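Local coordinates for protein globin (Bacillus anthracis, PDB 5V3T) that is a group II truncated hemoglobin that holds heme with cyanide bound in its distal pocket, and probably binds oxygen there, at residues 26-31 with 94-99. Sequence-based numbering, arbitrary orientation.
Sequences YSYVSK and MEQAMD. With CYN (cyanide ion), chain D.
With chi1 at -77°, Tyr28 sets its CG opposite its own carbonyl carbon, and the ring reaches from helix 14-31 to helix 84-101, where the CA-CB bond of Gln96, directed at the tyrosine's helix, brings CB to face it. The methylene lies over one face of the ring, displaced toward the rim: Gln96 CB is 3.9 Å from the centroid of the Tyr28 ring and 18° off its normal, a CH-pi contact. Its nearest ring atom is Tyr28 CE2, 3.7 Å from Gln96 CB. Beyond CG the glutamine chain runs extended across the ring, with the amide plane turned 39° from the ring plane. The same Tyr28 CE2 also stands 3.9 Å from Ala97 N, in an oblique approach. Ala97 and Tyr28 are also where the two backbones come nearest, their CA atoms 7.5 Å apart, and the ring lies beside this point. No hydrogen bond joins the two segments; the phenol instead reaches along helix 84-101, its OH bonding to Asp100. Ala97 and Met94 also touch Leu21, further back on helix 14-31. Two residues before Tyr28, the CA-CB bond of Tyr26 leads away from the 94-99 segment, and its phenol lies in the cyanide pocket, where Tyr26 OH donates a hydrogen bond of 2.9 Å to the cyanide N, near the phenol plane at its edge. Gln50 also bonds to this hydroxyl. One helix thus carries both an interhelical tyrosine and a distal ligand-binding tyrosine, the latter as in the distal heme pocket of truncated hemoglobins with their shortened globin fold.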
loop_
_atom_site.group_PDB
_atom_site.type_symbol
_atom_site.label_atom_id
_atom_site.label_comp_id
_atom_site.label_asym_id
_atom_site.label_seq_id
_atom_site.Cartn_x
_atom_site.Cartn_y
_atom_site.Cartn_z
ATOM N N TYR A 26 14.908 -2.714 -7.054
ATOM C CA TYR A 26 14.520 -3.512 -5.894
ATOM C C TYR A 26 15.670 -4.271 -5.280
ATOM O O TYR A 26 15.577 -4.723 -4.138
ATOM C CB TYR A 26 13.397 -4.473 -6.256
ATOM C CG TYR A 26 12.106 -3.728 -6.306
ATOM C CD1 TYR A 26 11.588 -3.135 -5.152
ATOM C CD2 TYR A 26 11.422 -3.580 -7.488
ATOM C CE1 TYR A 26 10.419 -2.433 -5.185
ATOM C CE2 TYR A 26 10.260 -2.875 -7.530
ATOM C CZ TYR A 26 9.764 -2.313 -6.379
ATOM O OH TYR A 26 8.603 -1.634 -6.469
ATOM N N SER A 27 16.746 -4.422 -6.037
ATOM C CA SER A 27 17.985 -4.906 -5.454
ATOM C C SER A 27 18.430 -3.899 -4.388
ATOM O O SER A 27 18.761 -4.287 -3.270
ATOM C CB SER A 27 19.067 -5.105 -6.527
ATOM O OG SER A 27 20.243 -5.682 -5.978
ATOM N N TYR A 28 18.407 -2.607 -4.725
ATOM C CA TYR A 28 18.807 -1.582 -3.758
ATOM C C TYR A 28 17.806 -1.502 -2.607
ATOM O O TYR A 28 18.197 -1.412 -1.438
ATOM C CB TYR A 28 18.978 -0.206 -4.422
ATOM C CG TYR A 28 20.282 -0.069 -5.196
ATOM C CD1 TYR A 28 21.504 -0.051 -4.535
ATOM C CD2 TYR A 28 20.289 0.043 -6.582
ATOM C CE1 TYR A 28 22.695 0.058 -5.228
ATOM C CE2 TYR A 28 21.482 0.165 -7.284
ATOM C CZ TYR A 28 22.676 0.180 -6.601
ATOM O OH TYR A 28 23.865 0.285 -7.289
ATOM N N VAL A 29 16.520 -1.581 -2.929
ATOM C CA VAL A 29 15.483 -1.568 -1.895
ATOM C C VAL A 29 15.700 -2.680 -0.858
ATOM O O VAL A 29 15.672 -2.438 0.349
ATOM C CB VAL A 29 14.079 -1.727 -2.511
ATOM C CG1 VAL A 29 13.028 -1.934 -1.394
ATOM C CG2 VAL A 29 13.749 -0.520 -3.380
ATOM N N SER A 30 15.960 -3.889 -1.341
ATOM C CA SER A 30 16.122 -5.040 -0.470
ATOM C C SER A 30 17.309 -4.886 0.484
ATOM O O SER A 30 17.345 -5.521 1.532
ATOM C CB SER A 30 16.296 -6.314 -1.301
ATOM O OG SER A 30 17.604 -6.390 -1.847
ATOM N N LYS A 31 18.279 -4.053 0.115
ATOM C CA LYS A 31 19.462 -3.837 0.950
ATOM C C LYS A 31 19.369 -2.579 1.813
ATOM O O LYS A 31 20.206 -2.359 2.682
ATOM C CB LYS A 31 20.724 -3.746 0.087
ATOM C CG LYS A 31 21.004 -4.947 -0.807
ATOM C CD LYS A 31 22.210 -4.671 -1.713
ATOM C CE LYS A 31 22.410 -5.757 -2.770
ATOM N NZ LYS A 31 22.572 -7.110 -2.163
ATOM N N MET A 94 16.279 4.694 -6.416
ATOM C CA MET A 94 15.936 4.846 -7.835
ATOM C C MET A 94 17.035 5.586 -8.589
ATOM O O MET A 94 17.338 5.251 -9.741
ATOM C CB MET A 94 14.598 5.574 -8.007
ATOM C CG MET A 94 14.148 5.704 -9.486
ATOM S SD MET A 94 14.037 4.120 -10.345
ATOM C CE MET A 94 12.520 3.452 -9.686
ATOM N N GLU A 95 17.610 6.605 -7.950
ATOM C CA GLU A 95 18.744 7.331 -8.513
ATOM C C GLU A 95 19.906 6.389 -8.842
ATOM O O GLU A 95 20.508 6.464 -9.925
ATOM C CB GLU A 95 19.214 8.418 -7.546
ATOM C CG GLU A 95 18.995 9.826 -8.053
ATOM C CD GLU A 95 19.476 10.889 -7.079
ATOM O OE1 GLU A 95 19.720 10.557 -5.897
ATOM O OE2 GLU A 95 19.619 12.058 -7.503
ATOM N N GLN A 96 20.216 5.504 -7.898
ATOM C CA GLN A 96 21.315 4.556 -8.060
ATOM C C GLN A 96 20.991 3.521 -9.140
ATOM O O GLN A 96 21.869 3.125 -9.906
ATOM C CB GLN A 96 21.619 3.859 -6.741
ATOM C CG GLN A 96 22.046 4.814 -5.641
ATOM C CD GLN A 96 22.172 4.122 -4.303
ATOM O OE1 GLN A 96 21.330 4.286 -3.421
ATOM N NE2 GLN A 96 23.224 3.339 -4.148
ATOM N N ALA A 97 19.735 3.081 -9.190
ATOM C CA ALA A 97 19.291 2.170 -10.243
ATOM C C ALA A 97 19.424 2.833 -11.622
ATOM O O ALA A 97 19.839 2.197 -12.587
ATOM C CB ALA A 97 17.850 1.727 -10.001
ATOM N N MET A 98 19.074 4.113 -11.704
ATOM C CA MET A 98 19.175 4.840 -12.955
ATOM C C MET A 98 20.636 4.993 -13.377
ATOM O O MET A 98 20.956 4.869 -14.556
ATOM C CB MET A 98 18.518 6.214 -12.848
ATOM C CG MET A 98 16.985 6.183 -12.847
ATOM S SD MET A 98 16.311 7.842 -12.636
ATOM C CE MET A 98 14.633 7.548 -13.201
ATOM N N ASP A 99 21.511 5.294 -12.416
ATOM C CA ASP A 99 22.934 5.354 -12.695
ATOM C C ASP A 99 23.405 4.012 -13.260
ATOM O O ASP A 99 24.018 3.952 -14.330
ATOM C CB ASP A 99 23.722 5.721 -11.433
ATOM C CG ASP A 99 23.590 7.193 -11.068
ATOM O OD1 ASP A 99 23.028 7.965 -11.875
ATOM O OD2 ASP A 99 24.059 7.582 -9.978
HETATM C C CYN D . 6.847 0.881 -4.241
HETATM N N CYN D . 7.838 0.362 -4.550
#